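Local coordinates for four helix bundle protein (Bacteroides thetaiotaomicron VPI-5482, PDB 2RLD) that is of unknown function but binds calcium and belongs to the four-helix-bundle family of 23S rRNA-intervening sequence proteins, at residues V10-I22 with S99-L111. Numbering follows the deposited sequence.
Sequences VVKDKSLEFAVRI and SINNDSTEINKLL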
ATOM      1  N   VAL C  10      13.466  22.762 -18.002  1.00 25.13           N
ATOM      2  CA  VAL C  10      12.087  23.215 -18.037  1.00 23.76           C
ATOM      3  C   VAL C  10      11.118  22.146 -17.539  1.00 21.52           C
ATOM      4  O   VAL C  10      10.179  22.467 -16.813  1.00 21.53           O
ATOM      5  CB  VAL C  10      11.684  23.674 -19.448  1.00 23.94           C
ATOM      6  CG1 VAL C  10      10.156  23.881 -19.543  1.00 20.01           C
ATOM      7  CG2 VAL C  10      12.445  24.948 -19.807  1.00 24.44           C
ATOM      8  N   VAL C  11      11.333  20.882 -17.891  1.00 20.49           N
ATOM      9  CA  VAL C  11      10.400  19.846 -17.432  1.00 20.19           C
ATOM     10  C   VAL C  11      10.498  19.641 -15.912  1.00 21.39           C
ATOM     11  O   VAL C  11       9.497  19.327 -15.273  1.00 19.49           O
ATOM     12  CB  VAL C  11      10.551  18.499 -18.197  1.00 21.00           C
ATOM     13  CG1 VAL C  11      11.787  17.721 -17.729  1.00 19.63           C
ATOM     14  CG2 VAL C  11       9.283  17.668 -18.035  1.00 18.91           C
ATOM     15  N   LYS C  12      11.687  19.828 -15.342  1.00 20.58           N
ATOM     16  CA  LYS C  12      11.848  19.798 -13.892  1.00 20.56           C
ATOM     17  C   LYS C  12      10.997  20.878 -13.249  1.00 19.63           C
ATOM     18  O   LYS C  12      10.192  20.587 -12.362  1.00 20.22           O
ATOM     19  CB  LYS C  12      13.315  20.004 -13.495  1.00 21.63           C
ATOM     20  CG  LYS C  12      13.531  20.110 -11.996  1.00 26.24           C
ATOM     21  N   ASP C  13      11.181  22.133 -13.660  1.00 17.69           N
ATOM     22  CA  ASP C  13      10.379  23.215 -13.084  1.00 19.88           C
ATOM     23  C   ASP C  13       8.865  22.982 -13.286  1.00 16.92           C
ATOM     24  O   ASP C  13       8.065  23.180 -12.369  1.00 17.57           O
ATOM     25  CB  ASP C  13      10.763  24.572 -13.666  1.00 20.40           C
ATOM     26  CG  ASP C  13       9.925  25.704 -13.080  1.00 28.22           C
ATOM     27  OD1 ASP C  13      10.045  25.954 -11.871  1.00 31.19           O
ATOM     28  OD2 ASP C  13       9.114  26.317 -13.813  1.00 41.12           O
ATOM     29  N   LYS C  14       8.476  22.545 -14.477  1.00 18.48           N
ATOM     30  CA  LYS C  14       7.051  22.288 -14.728  1.00 18.59           C
ATOM     31  C   LYS C  14       6.514  21.201 -13.815  1.00 16.74           C
ATOM     32  O   LYS C  14       5.371  21.270 -13.386  1.00 17.28           O
ATOM     33  CB  LYS C  14       6.816  21.876 -16.178  1.00 20.73           C
ATOM     34  CG  LYS C  14       7.191  22.938 -17.178  1.00 24.19           C
ATOM     35  CD  LYS C  14       6.284  24.131 -17.144  1.00 34.36           C
ATOM     36  CE  LYS C  14       6.388  24.910 -18.463  1.00 37.47           C
ATOM     37  NZ  LYS C  14       5.693  26.216 -18.377  1.00 39.10           N
ATOM     38  N   SER C  15       7.331  20.177 -13.549  1.00 16.51           N
ATOM     39  CA  SER C  15       6.903  19.069 -12.699  1.00 17.31           C
ATOM     40  C   SER C  15       6.706  19.498 -11.245  1.00 17.51           C
ATOM     41  O   SER C  15       5.802  18.992 -10.554  1.00 16.84           O
ATOM     42  CB  SER C  15       7.879  17.888 -12.839  1.00 19.10           C
ATOM     43  OG  SER C  15       9.133  18.124 -12.195  1.00 18.07           O
ATOM     44  N   LEU C  16       7.533  20.429 -10.770  1.00 15.95           N
ATOM     45  CA  LEU C  16       7.399  20.940  -9.400  1.00 17.85           C
ATOM     46  C   LEU C  16       6.145  21.805  -9.264  1.00 17.24           C
ATOM     47  O   LEU C  16       5.359  21.671  -8.304  1.00 17.34           O
ATOM     48  CB  LEU C  16       8.659  21.693  -9.008  1.00 16.45           C
ATOM     49  CG  LEU C  16       9.872  20.829  -8.693  1.00 19.48           C
ATOM     50  CD1 LEU C  16      11.188  21.640  -8.764  1.00 22.04           C
ATOM     51  CD2 LEU C  16       9.715  20.198  -7.302  1.00 23.28           C
ATOM     52  N   GLU C  17       5.927  22.683 -10.243  1.00 16.67           N
ATOM     53  CA  GLU C  17       4.702  23.464 -10.279  1.00 17.25           C
ATOM     54  C   GLU C  17       3.486  22.537 -10.324  1.00 16.52           C
ATOM     55  O   GLU C  17       2.479  22.761  -9.642  1.00 15.58           O
ATOM     56  CB  GLU C  17       4.701  24.429 -11.464  1.00 17.06           C
ATOM     57  CG  GLU C  17       5.743  25.556 -11.357  1.00 21.10           C
ATOM     58  CD  GLU C  17       5.634  26.393 -10.088  1.00 31.39           C
ATOM     59  OE1 GLU C  17       4.514  26.744  -9.650  1.00 34.50           O
ATOM     60  OE2 GLU C  17       6.690  26.700  -9.517  1.00 36.92           O
ATOM     61  N   PHE C  18       3.594  21.468 -11.105  1.00 16.77           N
ATOM     62  CA  PHE C  18       2.475  20.529 -11.237  1.00 17.10           C
ATOM     63  C   PHE C  18       2.193  19.790  -9.928  1.00 16.98           C
ATOM     64  O   PHE C  18       1.033  19.620  -9.547  1.00 16.45           O
ATOM     65  CB  PHE C  18       2.744  19.516 -12.344  1.00 16.76           C
ATOM     66  CG  PHE C  18       1.557  18.639 -12.662  1.00 15.04           C
ATOM     67  CD1 PHE C  18       0.454  19.162 -13.320  1.00 19.25           C
ATOM     68  CD2 PHE C  18       1.552  17.305 -12.302  1.00 17.23           C
ATOM     69  CE1 PHE C  18      -0.624  18.374 -13.638  1.00 17.28           C
ATOM     70  CE2 PHE C  18       0.452  16.492 -12.622  1.00 20.41           C
ATOM     71  CZ  PHE C  18      -0.623  17.025 -13.294  1.00 17.37           C
ATOM     72  N   ALA C  19       3.247  19.343  -9.242  1.00 17.34           N
ATOM     73  CA  ALA C  19       3.119  18.693  -7.946  1.00 15.27           C
ATOM     74  C   ALA C  19       2.297  19.588  -7.008  1.00 14.67           C
ATOM     75  O   ALA C  19       1.409  19.121  -6.285  1.00 15.22           O
ATOM     76  CB  ALA C  19       4.536  18.387  -7.352  1.00 15.10           C
ATOM     77  N   VAL C  20       2.563  20.890  -7.042  1.00 15.56           N
ATOM     78  CA  VAL C  20       1.857  21.816  -6.162  1.00 16.05           C
ATOM     79  C   VAL C  20       0.339  21.867  -6.548  1.00 15.08           C
ATOM     80  O   VAL C  20      -0.554  21.841  -5.686  1.00 16.24           O
ATOM     81  CB  VAL C  20       2.469  23.220  -6.232  1.00 15.51           C
ATOM     82  CG1 VAL C  20       1.542  24.235  -5.536  1.00 18.47           C
ATOM     83  CG2 VAL C  20       3.930  23.251  -5.615  1.00 17.36           C
ATOM     84  N   ARG C  21       0.059  21.915  -7.833  1.00 16.65           N
ATOM     85  CA  ARG C  21      -1.315  21.884  -8.294  1.00 16.04           C
ATOM     86  C   ARG C  21      -1.989  20.575  -7.856  1.00 15.63           C
ATOM     87  O   ARG C  21      -3.157  20.578  -7.453  1.00 15.30           O
ATOM     88  CB  ARG C  21      -1.375  22.017  -9.808  1.00 18.11           C
ATOM     89  CG  ARG C  21      -0.874  23.372 -10.325  1.00 16.66           C
ATOM     90  CD  ARG C  21      -1.554  23.714 -11.660  1.00 21.83           C
ATOM     91  NE  ARG C  21      -2.971  24.038 -11.505  1.00 20.04           N
ATOM     92  CZ  ARG C  21      -3.827  24.148 -12.524  1.00 21.47           C
ATOM     93  NH1 ARG C  21      -3.418  23.942 -13.773  1.00 19.07           N
ATOM     94  NH2 ARG C  21      -5.100  24.429 -12.292  1.00 21.27           N
ATOM     95  N   ILE C  22      -1.258  19.460  -7.929  1.00 13.67           N
ATOM     96  CA  ILE C  22      -1.791  18.178  -7.497  1.00 14.99           C
ATOM     97  C   ILE C  22      -2.092  18.170  -5.992  1.00 15.18           C
ATOM     98  O   ILE C  22      -3.126  17.625  -5.544  1.00 15.60           O
ATOM     99  CB  ILE C  22      -0.865  17.029  -7.945  1.00 16.82           C
ATOM    100  CG1 ILE C  22      -0.957  16.863  -9.466  1.00 18.21           C
ATOM    101  CG2 ILE C  22      -1.212  15.715  -7.173  1.00 16.06           C
ATOM    102  CD1 ILE C  22      -2.355  16.350  -9.930  1.00 17.76           C
ATOM    103  N   SER C  99      -7.600  22.598 -17.272  1.00 17.56           N
ATOM    104  CA  SER C  99      -6.465  23.332 -16.742  1.00 17.82           C
ATOM    105  C   SER C  99      -5.345  22.404 -16.283  1.00 17.71           C
ATOM    106  O   SER C  99      -4.193  22.591 -16.659  1.00 17.86           O
ATOM    107  CB  SER C  99      -6.933  24.220 -15.583  1.00 18.03           C
ATOM    108  OG  SER C  99      -5.892  25.064 -15.132  1.00 18.80           O
ATOM    109  N   ILE C 100      -5.696  21.396 -15.490  1.00 17.32           N
ATOM    110  CA  ILE C 100      -4.712  20.517 -14.865  1.00 18.86           C
ATOM    111  C   ILE C 100      -4.221  19.525 -15.911  1.00 19.02           C
ATOM    112  O   ILE C 100      -3.027  19.245 -16.000  1.00 18.21           O
ATOM    113  CB  ILE C 100      -5.289  19.778 -13.621  1.00 17.40           C
ATOM    114  CG1 ILE C 100      -5.740  20.784 -12.577  1.00 20.71           C
ATOM    115  CG2 ILE C 100      -4.255  18.859 -13.019  1.00 21.58           C
ATOM    116  CD1 ILE C 100      -6.574  20.183 -11.457  1.00 23.82           C
ATOM    117  N   ASN C 101      -5.133  19.021 -16.735  1.00 19.27           N
ATOM    118  CA  ASN C 101      -4.741  18.035 -17.739  1.00 17.76           C
ATOM    119  C   ASN C 101      -3.813  18.614 -18.808  1.00 18.82           C
ATOM    120  O   ASN C 101      -2.923  17.926 -19.293  1.00 19.28           O
ATOM    121  CB  ASN C 101      -5.970  17.400 -18.394  1.00 20.04           C
ATOM    122  CG  ASN C 101      -5.603  16.223 -19.285  1.00 19.73           C
ATOM    123  OD1 ASN C 101      -5.158  15.186 -18.801  1.00 25.82           O
ATOM    124  ND2 ASN C 101      -5.783  16.383 -20.587  1.00 30.01           N
ATOM    125  N   ASN C 102      -4.023  19.873 -19.168  1.00 17.55           N
ATOM    126  CA  ASN C 102      -3.156  20.554 -20.111  1.00 17.71           C
ATOM    127  C   ASN C 102      -1.746  20.682 -19.549  1.00 18.80           C
ATOM    128  O   ASN C 102      -0.784  20.510 -20.280  1.00 17.55           O
ATOM    129  CB  ASN C 102      -3.702  21.938 -20.451  1.00 18.71           C
ATOM    130  CG  ASN C 102      -4.875  21.885 -21.410  1.00 21.23           C
ATOM    131  OD1 ASN C 102      -5.146  20.845 -22.026  1.00 25.78           O
ATOM    132  ND2 ASN C 102      -5.590  23.002 -21.531  1.00 22.27           N
ATOM    133  N   ASP C 103      -1.625  20.959 -18.253  1.00 19.88           N
ATOM    134  CA  ASP C 103      -0.301  21.008 -17.622  1.00 18.06           C
ATOM    135  C   ASP C 103       0.358  19.614 -17.622  1.00 18.59           C
ATOM    136  O   ASP C 103       1.586  19.480 -17.810  1.00 18.59           O
ATOM    137  CB  ASP C 103      -0.416  21.560 -16.197  1.00 17.27           C
ATOM    138  CG  ASP C 103      -0.683  23.056 -16.154  1.00 19.40           C
ATOM    139  OD1 ASP C 103      -0.657  23.691 -17.219  1.00 19.83           O
ATOM    140  OD2 ASP C 103      -0.866  23.612 -15.038  1.00 20.83           O
ATOM    141  N   SER C 104      -0.449  18.587 -17.369  1.00 17.93           N
ATOM    142  CA  SER C 104       0.035  17.197 -17.366  1.00 17.89           C
ATOM    143  C   SER C 104       0.561  16.812 -18.729  1.00 20.50           C
ATOM    144  O   SER C 104       1.677  16.294 -18.869  1.00 22.50           O
ATOM    145  CB  SER C 104      -1.063  16.229 -16.915  1.00 22.08           C
ATOM    146  OG  SER C 104      -0.492  15.062 -16.323  1.00 24.98           O
ATOM    147  N   THR C 105      -0.216  17.117 -19.758  1.00 20.96           N
ATOM    148  CA  THR C 105       0.124  16.649 -21.086  1.00 20.74           C
ATOM    149  C   THR C 105       1.318  17.435 -21.655  1.00 20.21           C
ATOM    150  O   THR C 105       2.105  16.911 -22.463  1.00 19.55           O
ATOM    151  CB  THR C 105      -1.112  16.667 -22.010  1.00 22.25           C
ATOM    152  OG1 THR C 105      -1.673  17.973 -22.031  1.00 26.42           O
ATOM    153  CG2 THR C 105      -2.171  15.698 -21.499  1.00 22.12           C
ATOM    154  N   GLU C 106       1.479  18.682 -21.217  1.00 21.52           N
ATOM    155  CA  GLU C 106       2.691  19.447 -21.533  1.00 21.74           C
ATOM    156  C   GLU C 106       3.928  18.709 -21.030  1.00 19.79           C
ATOM    157  O   GLU C 106       4.945  18.691 -21.697  1.00 22.00           O
ATOM    158  CB  GLU C 106       2.615  20.849 -20.918  1.00 22.07           C
ATOM    159  CG  GLU C 106       3.858  21.691 -21.091  1.00 25.32           C
ATOM    160  CD  GLU C 106       3.727  23.076 -20.455  1.00 28.43           C
ATOM    161  OE1 GLU C 106       3.016  23.217 -19.426  1.00 26.80           O
ATOM    162  OE2 GLU C 106       4.330  24.030 -20.996  1.00 34.02           O
ATOM    163  N   ILE C 107       3.846  18.122 -19.830  1.00 19.89           N
ATOM    164  CA  ILE C 107       4.958  17.359 -19.265  1.00 19.64           C
ATOM    165  C   ILE C 107       5.214  16.077 -20.058  1.00 19.76           C
ATOM    166  O   ILE C 107       6.379  15.731 -20.323  1.00 17.44           O
ATOM    167  CB  ILE C 107       4.740  17.079 -17.734  1.00 18.63           C
ATOM    168  CG1 ILE C 107       4.869  18.382 -16.942  1.00 20.64           C
ATOM    169  CG2 ILE C 107       5.689  15.997 -17.200  1.00 20.84           C
ATOM    170  CD1 ILE C 107       4.389  18.276 -15.517  1.00 19.98           C
ATOM    171  N   ASN C 108       4.143  15.384 -20.455  1.00 19.60           N
ATOM    172  CA  ASN C 108       4.275  14.229 -21.348  1.00 20.10           C
ATOM    173  C   ASN C 108       5.143  14.540 -22.570  1.00 20.43           C
ATOM    174  O   ASN C 108       6.053  13.790 -22.931  1.00 20.34           O
ATOM    175  CB  ASN C 108       2.915  13.792 -21.877  1.00 19.61           C
ATOM    176  CG  ASN C 108       2.105  13.026 -20.872  1.00 22.88           C
ATOM    177  OD1 ASN C 108       2.133  13.317 -19.688  1.00 26.97           O
ATOM    178  ND2 ASN C 108       1.356  12.029 -21.354  1.00 29.35           N
ATOM    179  N   LYS C 109       4.827  15.661 -23.203  1.00 20.40           N
ATOM    180  CA  LYS C 109       5.425  16.048 -24.478  1.00 21.97           C
ATOM    181  C   LYS C 109       6.932  16.273 -24.304  1.00 21.95           C
ATOM    182  O   LYS C 109       7.748  15.794 -25.101  1.00 21.97           O
ATOM    183  CB  LYS C 109       4.737  17.320 -24.947  1.00 23.26           C
ATOM    184  CG  LYS C 109       5.198  17.866 -26.274  1.00 24.31           C
ATOM    185  CD  LYS C 109       4.494  19.182 -26.587  1.00 28.75           C
ATOM    186  CE  LYS C 109       4.696  20.207 -25.482  1.00 30.41           C
ATOM    187  NZ  LYS C 109       4.875  21.583 -26.003  1.00 30.01           N
ATOM    188  N   LEU C 110       7.296  16.988 -23.244  1.00 20.63           N
ATOM    189  CA  LEU C 110       8.697  17.292 -22.988  1.00 21.02           C
ATOM    190  C   LEU C 110       9.478  16.011 -22.633  1.00 21.58           C
ATOM    191  O   LEU C 110      10.599  15.774 -23.139  1.00 19.57           O
ATOM    192  CB  LEU C 110       8.794  18.324 -21.862  1.00 21.79           C
ATOM    193  CG  LEU C 110       8.142  19.679 -22.179  1.00 23.54           C
ATOM    194  CD1 LEU C 110       8.002  20.578 -20.931  1.00 22.13           C
ATOM    195  CD2 LEU C 110       8.944  20.370 -23.270  1.00 25.18           C
ATOM    196  N   LEU C 111       8.879  15.168 -21.785  1.00 19.82           N
ATOM    197  CA  LEU C 111       9.536  13.903 -21.431  1.00 20.42           C
ATOM    198  C   LEU C 111       9.773  13.029 -22.657  1.00 19.80           C
ATOM    199  O   LEU C 111      10.850  12.452 -22.833  1.00 22.32           O
ATOM    200  CB  LEU C 111       8.737  13.132 -20.393  1.00 18.12           C
ATOM    201  CG  LEU C 111       8.642  13.782 -19.014  1.00 17.60           C
ATOM    202  CD1 LEU C 111       7.558  13.066 -18.215  1.00 20.47           C
ATOM    203  CD2 LEU C 111       9.983  13.727 -18.295  1.00 17.92           C
TER
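Arg-21 reaches across to Asp-103 and Ser-99, tying together the first and last helices of an antiparallel four-helix bundle; the axes of segments 10-22 and 99-111 approach to 10.0 Å, their N-to-C directions 156° apart. Arg-21 NH1 donates to Asp-103 OD2 at 2.9 Å (154°), lying above the carboxylate plane although the oxygen sits in the plane of the guanidinium. Arg-21 NH1 and NH2 also pinch Ser-99 OG end-on, 3.0 Å from each, while Ile-100 CG1 lies over one guanidinium face, toward its rim. A leucine in place of Arg-21 would probably leave the Asp-103 carboxylate without this counter-charge and Ser-99 OG without either of these donors. Asp-103 is also a calcium ligand seen crystallographically for this protein, though no ion sits on it in this chain. Farther along, Lys-14 and Glu-106 form a long salt bridge, NZ to OE2 3.7 Å.

Beneath these charges, Phe-18 is a knob among Ile-100, Asp-103, Ser-104 and Ile-107; with CG anti to its backbone N (chi1 -172°), its ring reaches Ser-104, whose hydroxyl is hydrogen-bonded to Glu-80 of helix 62-88. Ile-107 is the answering knob, among Val-11, Lys-14, Ser-15 and Phe-18, and Ile-49 of helix 38-57 touches both knobs. At the other end, Val-11 CG2 rests 3.9 Å from Leu-110 CB and 4.0 Å from Leu-111 CD2.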